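Local atomic coordinates of LupI (Flavobacterium sp. YS-80-122, PDB entry 6IY4), a protein that probably inhibits metalloendopeptidases, as a small, probably periplasmic, beta-barrel protein of the Inh family of protease inhibitors. Residues Q5-W10 with T48-T53; D20-T25 with V36-A41; D55-I60 with G76-S81. One frame throughout, in Å; residues are numbered along the deposited sequence.

Interaction 1: residues Q5-W10 with T48-T53; sequences QVAGSW and TTWSPT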
ATOM      1  N   GLN A   5       1.487 -14.577   0.281  1.00 22.23           N
ATOM      2  CA  GLN A   5       0.208 -14.481  -0.459  1.00 24.31           C
ATOM      3  C   GLN A   5      -0.144 -13.031  -0.816  1.00 23.09           C
ATOM      4  O   GLN A   5      -1.129 -12.798  -1.616  1.00 23.44           O
ATOM      5  CB  GLN A   5      -0.873 -15.210   0.341  1.00 24.08           C
ATOM      6  CG  GLN A   5      -0.719 -16.715   0.226  1.00 26.23           C
ATOM      7  CD  GLN A   5      -0.983 -17.138  -1.202  1.00 24.27           C
ATOM      8  OE1 GLN A   5      -2.036 -16.845  -1.755  1.00 22.99           O
ATOM      9  NE2 GLN A   5       0.040 -17.651  -1.858  1.00 26.66           N
ATOM     10  N   VAL A   6       0.591 -12.062  -0.251  1.00 21.20           N
ATOM     11  CA  VAL A   6       0.331 -10.617  -0.503  1.00 20.97           C
ATOM     12  C   VAL A   6       1.486 -10.050  -1.319  1.00 19.90           C
ATOM     13  O   VAL A   6       1.274  -9.047  -1.978  1.00 21.43           O
ATOM     14  CB  VAL A   6       0.182  -9.881   0.847  1.00 21.90           C
ATOM     15  CG1 VAL A   6       0.004  -8.374   0.703  1.00 25.41           C
ATOM     16  CG2 VAL A   6      -0.928 -10.459   1.687  1.00 24.00           C
ATOM     17  N   ALA A   7       2.630 -10.708  -1.384  1.00 20.04           N
ATOM     18  CA  ALA A   7       3.823 -10.137  -2.050  1.00 20.68           C
ATOM     19  C   ALA A   7       3.632 -10.158  -3.559  1.00 19.95           C
ATOM     20  O   ALA A   7       2.918 -11.002  -4.108  1.00 21.82           O
ATOM     21  CB  ALA A   7       5.076 -10.876  -1.681  1.00 22.63           C
ATOM     22  N   GLY A   8       4.268  -9.228  -4.219  1.00 20.26           N
ATOM     23  CA  GLY A   8       4.306  -9.155  -5.670  1.00 18.40           C
ATOM     24  C   GLY A   8       4.020  -7.770  -6.167  1.00 19.10           C
ATOM     25  O   GLY A   8       4.201  -6.786  -5.412  1.00 18.99           O
ATOM     26  N   SER A   9       3.663  -7.696  -7.434  1.00 19.89           N
ATOM     27  CA  SER A   9       3.432  -6.417  -8.143  1.00 18.73           C
ATOM     28  C   SER A   9       2.078  -5.794  -7.761  1.00 20.01           C
ATOM     29  O   SER A   9       1.021  -6.454  -7.895  1.00 23.66           O
ATOM     30  CB  SER A   9       3.497  -6.620  -9.619  1.00 21.72           C
ATOM     31  OG  SER A   9       3.412  -5.369 -10.259  1.00 23.72           O
ATOM     32  N   TRP A  10       2.084  -4.554  -7.313  1.00 19.40           N
ATOM     33  CA  TRP A  10       0.861  -3.823  -6.939  1.00 18.50           C
ATOM     34  C   TRP A  10       0.877  -2.458  -7.593  1.00 19.60           C
ATOM     35  O   TRP A  10       1.923  -1.796  -7.604  1.00 20.75           O
ATOM     36  CB  TRP A  10       0.741  -3.687  -5.430  1.00 17.41           C
ATOM     37  CG  TRP A  10       0.432  -4.965  -4.712  1.00 18.35           C
ATOM     38  CD1 TRP A  10       1.336  -5.902  -4.301  1.00 19.18           C
ATOM     39  CD2 TRP A  10      -0.867  -5.462  -4.337  1.00 16.75           C
ATOM     40  NE1 TRP A  10       0.700  -6.935  -3.686  1.00 19.62           N
ATOM     41  CE2 TRP A  10      -0.636  -6.702  -3.684  1.00 17.57           C
ATOM     42  CE3 TRP A  10      -2.180  -4.989  -4.461  1.00 18.12           C
ATOM     43  CZ2 TRP A  10      -1.687  -7.442  -3.150  1.00 18.21           C
ATOM     44  CZ3 TRP A  10      -3.207  -5.726  -3.917  1.00 17.97           C
ATOM     45  CH2 TRP A  10      -2.954  -6.935  -3.284  1.00 17.91           C
ATOM     46  N   THR A  48       8.249   1.983   4.693  1.00 21.85           N
ATOM     47  CA  THR A  48       9.491   1.202   4.466  1.00 24.27           C
ATOM     48  C   THR A  48       9.201  -0.283   4.605  1.00 22.13           C
ATOM     49  O   THR A  48       9.992  -1.078   4.057  1.00 22.46           O
ATOM     50  CB  THR A  48      10.622   1.643   5.409  1.00 27.76           C
ATOM     51  OG1 THR A  48      10.197   1.477   6.761  1.00 31.32           O
ATOM     52  CG2 THR A  48      11.024   3.081   5.165  1.00 30.82           C
ATOM     53  N   THR A  49       8.167  -0.694   5.352  1.00 20.68           N
ATOM     54  CA  THR A  49       7.797  -2.105   5.458  1.00 20.74           C
ATOM     55  C   THR A  49       6.276  -2.241   5.429  1.00 20.53           C
ATOM     56  O   THR A  49       5.564  -1.238   5.384  1.00 21.61           O
ATOM     57  CB  THR A  49       8.367  -2.797   6.685  1.00 23.20           C
ATOM     58  OG1 THR A  49       7.804  -2.229   7.876  1.00 27.15           O
ATOM     59  CG2 THR A  49       9.876  -2.671   6.749  1.00 22.89           C
ATOM     60  N   TRP A  50       5.833  -3.477   5.334  1.00 20.10           N
ATOM     61  CA  TRP A  50       4.390  -3.772   5.312  1.00 20.34           C
ATOM     62  C   TRP A  50       4.120  -5.032   6.103  1.00 19.23           C
ATOM     63  O   TRP A  50       4.991  -5.862   6.254  1.00 21.69           O
ATOM     64  CB  TRP A  50       3.877  -3.841   3.872  1.00 22.26           C
ATOM     65  CG  TRP A  50       4.576  -4.843   3.009  1.00 21.84           C
ATOM     66  CD1 TRP A  50       5.672  -4.657   2.220  1.00 20.63           C
ATOM     67  CD2 TRP A  50       4.159  -6.209   2.807  1.00 19.11           C
ATOM     68  NE1 TRP A  50       5.979  -5.812   1.571  1.00 20.30           N
ATOM     69  CE2 TRP A  50       5.065  -6.782   1.896  1.00 20.06           C
ATOM     70  CE3 TRP A  50       3.132  -7.009   3.322  1.00 20.33           C
ATOM     71  CZ2 TRP A  50       4.963  -8.109   1.475  1.00 20.72           C
ATOM     72  CZ3 TRP A  50       3.006  -8.318   2.882  1.00 20.99           C
ATOM     73  CH2 TRP A  50       3.923  -8.869   1.984  1.00 21.17           C
ATOM     74  N   SER A  51       2.864  -5.198   6.513  1.00 20.40           N
ATOM     75  CA  SER A  51       2.451  -6.394   7.262  1.00 22.28           C
ATOM     76  C   SER A  51       0.990  -6.667   7.007  1.00 21.82           C
ATOM     77  O   SER A  51       0.145  -5.803   7.209  1.00 21.60           O
ATOM     78  CB  SER A  51       2.701  -6.211   8.728  1.00 26.30           C
ATOM     79  OG  SER A  51       2.509  -7.441   9.403  1.00 31.68           O
ATOM     80  N   PRO A  52       0.641  -7.892   6.602  1.00 21.14           N
ATOM     81  CA  PRO A  52      -0.758  -8.221   6.377  1.00 20.79           C
ATOM     82  C   PRO A  52      -1.463  -8.382   7.719  1.00 22.61           C
ATOM     83  O   PRO A  52      -0.818  -8.702   8.706  1.00 25.29           O
ATOM     84  CB  PRO A  52      -0.739  -9.551   5.619  1.00 22.87           C
ATOM     85  CG  PRO A  52       0.677 -10.020   5.636  1.00 23.10           C
ATOM     86  CD  PRO A  52       1.549  -9.009   6.333  1.00 21.81           C
ATOM     87  N   THR A  53      -2.767  -8.173   7.718  1.00 22.23           N
ATOM     88  CA  THR A  53      -3.645  -8.401   8.887  1.00 24.60           C
ATOM     89  C   THR A  53      -4.759  -9.287   8.387  1.00 23.24           C
ATOM     90  O   THR A  53      -4.895  -9.531   7.191  1.00 22.26           O
ATOM     91  CB  THR A  53      -4.160  -7.077   9.454  1.00 24.85           C
ATOM     92  OG1 THR A  53      -5.175  -6.640   8.541  1.00 25.85           O
ATOM     93  CG2 THR A  53      -3.053  -6.060   9.644  1.00 26.64           C
TER

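Interaction 2: residues D20-T25 with V36-A41; sequences DACTVT and VSCLQA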
ATOM      1  N   ASP A  20      -2.678   8.837 -12.515  1.00 24.33           N
ATOM      2  CA  ASP A  20      -1.431   9.041 -11.743  1.00 25.35           C
ATOM      3  C   ASP A  20      -1.224   7.771 -10.890  1.00 26.56           C
ATOM      4  O   ASP A  20      -1.553   7.776  -9.688  1.00 31.22           O
ATOM      5  CB  ASP A  20      -1.484  10.334 -10.933  1.00 28.50           C
ATOM      6  CG  ASP A  20      -0.204  10.576 -10.164  1.00 32.30           C
ATOM      7  OD1 ASP A  20       0.791   9.853 -10.453  1.00 32.47           O
ATOM      8  OD2 ASP A  20      -0.220  11.445  -9.251  1.00 33.10           O
ATOM      9  N   ALA A  21      -0.800   6.696 -11.518  1.00 27.41           N
ATOM     10  CA  ALA A  21      -0.716   5.368 -10.867  1.00 24.08           C
ATOM     11  C   ALA A  21       0.752   4.974 -10.766  1.00 27.04           C
ATOM     12  O   ALA A  21       1.582   5.294 -11.663  1.00 28.44           O
ATOM     13  CB  ALA A  21      -1.507   4.341 -11.629  1.00 24.82           C
ATOM     14  N   CYS A  22       1.093   4.245  -9.712  1.00 24.52           N
ATOM     15  CA  CYS A  22       2.496   3.871  -9.430  1.00 25.15           C
ATOM     16  C   CYS A  22       2.536   2.369  -9.179  1.00 23.84           C
ATOM     17  O   CYS A  22       1.762   1.919  -8.360  1.00 24.56           O
ATOM     18  CB  CYS A  22       2.937   4.645  -8.202  1.00 29.98           C
ATOM     19  SG  CYS A  22       4.595   4.243  -7.581  1.00 37.53           S
ATOM     20  N   THR A  23       3.371   1.632  -9.886  1.00 20.50           N
ATOM     21  CA  THR A  23       3.542   0.178  -9.685  1.00 21.83           C
ATOM     22  C   THR A  23       4.714  -0.010  -8.729  1.00 22.43           C
ATOM     23  O   THR A  23       5.848   0.495  -9.044  1.00 21.77           O
ATOM     24  CB  THR A  23       3.730  -0.543 -11.020  1.00 24.27           C
ATOM     25  OG1 THR A  23       2.605  -0.206 -11.833  1.00 29.75           O
ATOM     26  CG2 THR A  23       3.839  -2.044 -10.843  1.00 25.84           C
ATOM     27  N   VAL A  24       4.529  -0.810  -7.675  1.00 20.43           N
ATOM     28  CA  VAL A  24       5.507  -1.043  -6.590  1.00 19.73           C
ATOM     29  C   VAL A  24       5.546  -2.548  -6.365  1.00 19.95           C
ATOM     30  O   VAL A  24       4.486  -3.140  -6.296  1.00 20.60           O
ATOM     31  CB  VAL A  24       5.112  -0.322  -5.299  1.00 22.37           C
ATOM     32  CG1 VAL A  24       6.117  -0.584  -4.181  1.00 24.55           C
ATOM     33  CG2 VAL A  24       4.926   1.161  -5.531  1.00 21.91           C
ATOM     34  N   THR A  25       6.725  -3.110  -6.193  1.00 20.53           N
ATOM     35  CA  THR A  25       6.844  -4.496  -5.716  1.00 20.61           C
ATOM     36  C   THR A  25       6.827  -4.540  -4.186  1.00 20.43           C
ATOM     37  O   THR A  25       7.636  -3.836  -3.541  1.00 21.55           O
ATOM     38  CB  THR A  25       8.130  -5.157  -6.196  1.00 25.24           C
ATOM     39  OG1 THR A  25       8.184  -5.053  -7.611  1.00 28.43           O
ATOM     40  CG2 THR A  25       8.151  -6.601  -5.777  1.00 23.90           C
ATOM     41  N   VAL A  36       8.436   2.701  -4.340  1.00 25.96           N
ATOM     42  CA  VAL A  36       7.534   3.101  -3.220  1.00 27.01           C
ATOM     43  C   VAL A  36       7.685   4.601  -2.907  1.00 28.24           C
ATOM     44  O   VAL A  36       6.772   5.161  -2.256  1.00 29.06           O
ATOM     45  CB  VAL A  36       7.795   2.265  -1.958  1.00 27.22           C
ATOM     46  CG1 VAL A  36       9.119   2.599  -1.306  1.00 28.92           C
ATOM     47  CG2 VAL A  36       6.658   2.384  -0.968  1.00 27.26           C
ATOM     48  N   SER A  37       8.793   5.218  -3.330  1.00 30.16           N
ATOM     49  CA  SER A  37       9.021   6.687  -3.251  1.00 34.28           C
ATOM     50  C   SER A  37       7.764   7.459  -3.679  1.00 31.14           C
ATOM     51  O   SER A  37       7.492   8.516  -3.092  1.00 33.11           O
ATOM     52  CB  SER A  37      10.229   7.074  -4.080  1.00 34.63           C
ATOM     53  OG  SER A  37       9.910   7.104  -5.467  1.00 40.23           O
ATOM     54  N   CYS A  38       6.984   6.932  -4.630  1.00 31.26           N
ATOM     55  CA  CYS A  38       5.801   7.629  -5.190  1.00 30.40           C
ATOM     56  C   CYS A  38       4.740   7.875  -4.124  1.00 30.49           C
ATOM     57  O   CYS A  38       3.987   8.851  -4.239  1.00 31.35           O
ATOM     58  CB  CYS A  38       5.121   6.847  -6.299  1.00 30.65           C
ATOM     59  SG  CYS A  38       4.501   5.223  -5.768  1.00 35.95           S
ATOM     60  N   LEU A  39       4.684   7.056  -3.083  1.00 30.12           N
ATOM     61  CA  LEU A  39       3.619   7.200  -2.059  1.00 29.18           C
ATOM     62  C   LEU A  39       3.862   8.436  -1.203  1.00 30.28           C
ATOM     63  O   LEU A  39       2.898   8.869  -0.559  1.00 28.69           O
ATOM     64  CB  LEU A  39       3.548   5.949  -1.181  1.00 27.61           C
ATOM     65  CG  LEU A  39       3.286   4.635  -1.912  1.00 29.95           C
ATOM     66  CD1 LEU A  39       3.125   3.496  -0.900  1.00 32.68           C
ATOM     67  CD2 LEU A  39       2.050   4.697  -2.794  1.00 32.28           C
ATOM     68  N   GLN A  40       5.059   9.027  -1.251  1.00 29.76           N
ATOM     69  CA  GLN A  40       5.391  10.305  -0.553  1.00 34.68           C
ATOM     70  C   GLN A  40       4.422  11.412  -0.993  1.00 32.06           C
ATOM     71  O   GLN A  40       4.090  12.269  -0.204  1.00 34.33           O
ATOM     72  CB  GLN A  40       6.843  10.695  -0.867  1.00 35.76           C
ATOM     73  CG  GLN A  40       7.341  11.976  -0.186  1.00 40.54           C
ATOM     74  CD  GLN A  40       7.163  13.240  -1.005  1.00 40.45           C
ATOM     75  OE1 GLN A  40       6.673  13.231  -2.130  1.00 38.59           O
ATOM     76  NE2 GLN A  40       7.592  14.350  -0.436  1.00 47.15           N
ATOM     77  N   ALA A  41       3.966  11.393  -2.230  1.00 34.18           N
ATOM     78  CA  ALA A  41       3.035  12.416  -2.748  1.00 31.76           C
ATOM     79  C   ALA A  41       1.688  12.285  -2.042  1.00 30.09           C
ATOM     80  O   ALA A  41       0.905  13.276  -2.040  1.00 33.47           O
ATOM     81  CB  ALA A  41       2.872  12.254  -4.233  1.00 36.54           C
TER

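Interaction 3: residues D55-I60 with G76-S81; sequences DGLLLI and GRYEGS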
ATOM      1  N   ASP A  55      -7.780  -8.809   7.829  1.00 24.64           N
ATOM      2  CA  ASP A  55      -8.802  -8.095   7.043  1.00 22.67           C
ATOM      3  C   ASP A  55      -8.185  -6.950   6.252  1.00 20.80           C
ATOM      4  O   ASP A  55      -8.955  -6.091   5.811  1.00 21.68           O
ATOM      5  CB  ASP A  55      -9.868  -7.519   7.971  1.00 21.74           C
ATOM      6  CG  ASP A  55      -9.324  -6.581   9.047  1.00 23.91           C
ATOM      7  OD1 ASP A  55      -8.102  -6.495   9.207  1.00 23.59           O
ATOM      8  OD2 ASP A  55     -10.149  -5.908   9.658  1.00 29.47           O
ATOM      9  N   GLY A  56      -6.857  -6.927   6.112  1.00 19.89           N
ATOM     10  CA  GLY A  56      -6.273  -5.727   5.511  1.00 20.02           C
ATOM     11  C   GLY A  56      -4.766  -5.772   5.542  1.00 19.39           C
ATOM     12  O   GLY A  56      -4.165  -6.880   5.546  1.00 20.24           O
ATOM     13  N   LEU A  57      -4.169  -4.596   5.442  1.00 19.67           N
ATOM     14  CA  LEU A  57      -2.730  -4.481   5.259  1.00 18.35           C
ATOM     15  C   LEU A  57      -2.229  -3.231   5.967  1.00 17.36           C
ATOM     16  O   LEU A  57      -2.858  -2.169   5.822  1.00 18.42           O
ATOM     17  CB  LEU A  57      -2.460  -4.397   3.761  1.00 18.63           C
ATOM     18  CG  LEU A  57      -0.999  -4.224   3.345  1.00 20.75           C
ATOM     19  CD1 LEU A  57      -0.222  -5.471   3.711  1.00 24.19           C
ATOM     20  CD2 LEU A  57      -0.855  -3.980   1.857  1.00 23.07           C
ATOM     21  N   LEU A  58      -1.084  -3.319   6.628  1.00 19.35           N
ATOM     22  CA  LEU A  58      -0.426  -2.150   7.250  1.00 19.34           C
ATOM     23  C   LEU A  58       0.782  -1.775   6.423  1.00 19.68           C
ATOM     24  O   LEU A  58       1.585  -2.653   6.169  1.00 20.40           O
ATOM     25  CB  LEU A  58       0.054  -2.479   8.656  1.00 20.72           C
ATOM     26  CG  LEU A  58      -1.019  -2.524   9.720  1.00 22.44           C
ATOM     27  CD1 LEU A  58      -0.447  -3.188  10.949  1.00 22.18           C
ATOM     28  CD2 LEU A  58      -1.534  -1.137  10.087  1.00 23.44           C
ATOM     29  N   LEU A  59       0.846  -0.525   6.036  1.00 19.32           N
ATOM     30  CA  LEU A  59       2.072   0.096   5.515  1.00 18.43           C
ATOM     31  C   LEU A  59       2.706   0.811   6.702  1.00 18.89           C
ATOM     32  O   LEU A  59       1.989   1.534   7.412  1.00 19.71           O
ATOM     33  CB  LEU A  59       1.739   1.082   4.408  1.00 20.03           C
ATOM     34  CG  LEU A  59       0.863   0.571   3.260  1.00 21.86           C
ATOM     35  CD1 LEU A  59       0.742   1.644   2.207  1.00 23.46           C
ATOM     36  CD2 LEU A  59       1.416  -0.726   2.685  1.00 24.25           C
ATOM     37  N   ILE A  60       3.995   0.586   6.913  1.00 19.03           N
ATOM     38  CA  ILE A  60       4.666   0.991   8.171  1.00 18.14           C
ATOM     39  C   ILE A  60       5.849   1.878   7.815  1.00 20.98           C
ATOM     40  O   ILE A  60       6.589   1.508   6.922  1.00 22.27           O
ATOM     41  CB  ILE A  60       5.057  -0.268   8.935  1.00 20.64           C
ATOM     42  CG1 ILE A  60       3.808  -1.111   9.232  1.00 20.91           C
ATOM     43  CG2 ILE A  60       5.756   0.098  10.232  1.00 20.85           C
ATOM     44  CD1 ILE A  60       4.106  -2.482   9.820  1.00 23.66           C
ATOM     45  N   GLY A  76      -6.919  -9.392  -4.368  1.00 21.64           N
ATOM     46  CA  GLY A  76      -5.934  -8.526  -5.029  1.00 21.66           C
ATOM     47  C   GLY A  76      -6.319  -7.064  -4.988  1.00 19.24           C
ATOM     48  O   GLY A  76      -5.858  -6.336  -5.848  1.00 20.92           O
ATOM     49  N   ARG A  77      -7.112  -6.615  -4.025  1.00 21.48           N
ATOM     50  CA  ARG A  77      -7.436  -5.168  -3.916  1.00 19.46           C
ATOM     51  C   ARG A  77      -7.567  -4.745  -2.458  1.00 19.79           C
ATOM     52  O   ARG A  77      -8.333  -5.390  -1.711  1.00 22.81           O
ATOM     53  CB  ARG A  77      -8.759  -4.847  -4.621  1.00 22.06           C
ATOM     54  CG  ARG A  77      -9.143  -3.372  -4.600  1.00 25.28           C
ATOM     55  CD  ARG A  77     -10.499  -3.172  -5.263  1.00 30.50           C
ATOM     56  NE  ARG A  77     -10.893  -1.772  -5.282  1.00 33.27           N
ATOM     57  CZ  ARG A  77     -10.717  -0.933  -6.302  1.00 35.66           C
ATOM     58  NH1 ARG A  77     -10.135  -1.322  -7.420  1.00 39.81           N
ATOM     59  NH2 ARG A  77     -11.121   0.311  -6.187  1.00 34.27           N
ATOM     60  N   TYR A  78      -6.854  -3.692  -2.091  1.00 18.28           N
ATOM     61  CA  TYR A  78      -7.018  -3.020  -0.782  1.00 20.18           C
ATOM     62  C   TYR A  78      -7.363  -1.559  -1.011  1.00 19.38           C
ATOM     63  O   TYR A  78      -6.972  -0.986  -2.015  1.00 19.13           O
ATOM     64  CB  TYR A  78      -5.739  -3.084   0.039  1.00 18.11           C
ATOM     65  CG  TYR A  78      -5.243  -4.443   0.423  1.00 18.31           C
ATOM     66  CD1 TYR A  78      -4.338  -5.095  -0.376  1.00 20.62           C
ATOM     67  CD2 TYR A  78      -5.624  -5.023   1.607  1.00 19.66           C
ATOM     68  CE1 TYR A  78      -3.820  -6.327  -0.008  1.00 19.25           C
ATOM     69  CE2 TYR A  78      -5.149  -6.260   1.973  1.00 18.21           C
ATOM     70  CZ  TYR A  78      -4.241  -6.914   1.159  1.00 19.91           C
ATOM     71  OH  TYR A  78      -3.734  -8.141   1.460  1.00 20.75           O
ATOM     72  N   GLU A  79      -8.100  -0.964  -0.062  1.00 18.47           N
ATOM     73  CA  GLU A  79      -8.435   0.476  -0.085  1.00 19.70           C
ATOM     74  C   GLU A  79      -8.242   1.083   1.303  1.00 20.58           C
ATOM     75  O   GLU A  79      -8.680   0.464   2.265  1.00 19.54           O
ATOM     76  CB  GLU A  79      -9.881   0.665  -0.521  1.00 22.61           C
ATOM     77  CG  GLU A  79     -10.093   0.302  -1.956  1.00 26.63           C
ATOM     78  CD  GLU A  79     -11.554   0.336  -2.338  1.00 33.48           C
ATOM     79  OE1 GLU A  79     -12.370   0.723  -1.473  1.00 35.58           O
ATOM     80  OE2 GLU A  79     -11.880  -0.106  -3.448  1.00 36.18           O
ATOM     81  N   GLY A  80      -7.557   2.217   1.390  1.00 20.35           N
ATOM     82  CA  GLY A  80      -7.292   2.847   2.679  1.00 22.05           C
ATOM     83  C   GLY A  80      -7.702   4.296   2.658  1.00 22.96           C
ATOM     84  O   GLY A  80      -7.505   4.989   1.640  1.00 22.89           O
ATOM     85  N   SER A  81      -8.288   4.733   3.770  1.00 26.39           N
ATOM     86  CA  SER A  81      -8.805   6.101   3.966  1.00 29.69           C
ATOM     87  C   SER A  81      -7.629   6.976   4.328  1.00 30.38           C
ATOM     88  O   SER A  81      -7.083   6.786   5.417  1.00 37.04           O
ATOM     89  CB  SER A  81      -9.821   6.155   5.051  1.00 37.07           C
ATOM     90  OG  SER A  81     -10.982   5.410   4.699  1.00 46.62           O
TER
HETATM   91  O   HOH W   1      -4.284  -9.109   3.963  1.00 26.89           O

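Interaction 1: residues Q5-W10 with T48-T53
V6 and A7, at the turn from the short helix 3-6 into strand 8-14, make an apolar contact with W50 and P52 of strand 49-53, one of the two outermost strands of the antiparallel sheet. The benzo end of the W50 indole does most of the touching: V6 CG1 comes obliquely to CZ3 at 3.7 Å, while the A7 methyl CB lies 4.2 Å from CZ2. With CG1 anti to the backbone N (chi1 176°), the two V6 branches divide the work, since CG2 then turns to P52 and meets its CB at 4.0 Å. The V6 and W50 side chains run antiparallel alongside each other. W50 also touches L26 of the other outermost strand, so this region brings the ends of the curled sheet together, as in the closed barrel of Inh proteins. Nearby polar atoms bond to other partners: W50 NE1 to the T31 carbonyl, and W10 NE1 to V6 O at 2.8 Å, almost head-on (C=O...donor angle 174°), tying the end of helix 3-6 to strand 8-14. No polar bond crosses the contact, so between the two segments the hold is apolar packing, flanked by hydrogen bonds to T31 and R92.

Interaction 2: residues D20-T25 with V36-A41
C22 and C38 are joined by a disulfide, SG to SG 2.1 Å, that ties strand 22-26 to the 3-10 turns of residues 36-41. The bridge has a left-handed twist near the relaxed value (chi3 -89°). The two ends set off differently: C22 holds its sulfur anti to the backbone N (chi1 175°), reaching out from the strand, whereas C38 tucks its own between N and the carbonyl carbon. V24, two residues along and on the same side of the strand, is the second bump. Its CG1 rests against V36 CB at 4.0 Å, and its CG2 enters the hollow between the V36 backbone and the bridge, 4.1 Å from C38 SG. This is a disulfide pinning a loop over an outermost strand of the antiparallel sheet of the Inh fold. The loop side keeps its curvature through successive 3-10 bonds, among them L39 N to V36 O at 2.9 Å, which probably helps keep V36 and C38 at the spacing that receives V24. Beyond the pair, F12 of strand 8-14 touches both V24 and L39.

Interaction 3: residues D55-I60 with G76-S81
The Y78 ring carries L57 CB over one face, 3.7 Å above the ring plane and shifted toward the rim, and at its edge a water lies in plane beside the hydroxyl. Strands 56-60 and 77-82 are not neighbours in the antiparallel sheet, as strand 66-74 runs between them; the contact therefore spans the curved interior of the beta-barrel, with all three touching residues buried. The CH-pi approach is nearly perpendicular, L57 CB standing 20° off the ring normal. G56 comes in obliquely, its carbonyl carbon C 3.6 Å from Y78 CE2. Y78 can reach both because its CG stands anti to the carbonyl carbon (chi1 -62°), and W10 and M90 pack against it from other strands. A phenylalanine here would keep the CH-pi contact with L57 but would probably leave the bridging water without one of its mates and G56 O less firmly linked to strand 77-82. R77 and E79 alternate with Y78 along their strand and pair with each other in a salt bridge, with both NE (2.7 Å) and NH2 (2.9 Å) of R77 directed to OE2 of E79. The water bonds to Y78 OH at 2.7 Å and donates to G56 O at 2.7 Å.

Overall arrangement
All three contacts reach one antiparallel sheet, and interaction 1 is the hub. Its strand 8-14 pairs with the disulfide-bearing strand of interaction 2 through W10 O and V24 N, probably hydrogen-bonded at 2.8 Å; its strand 49-53 pairs with that of interaction 3 through S51 O and L58 N, probably likewise, at 2.8 Å. W10 also packs on Y78 of interaction 3, its CH2 3.4 Å from Y78 CE1. Centres of interactions 1 and 3 lie about 9 Å apart, those of 1 and 2 about 14 Å; interactions 2 and 3, centres about 15 Å apart, do not touch. In related Inh inhibitors the N-terminal segment enters the protease cleft; if LupI acts likewise, interaction 1 lies at that segment's base.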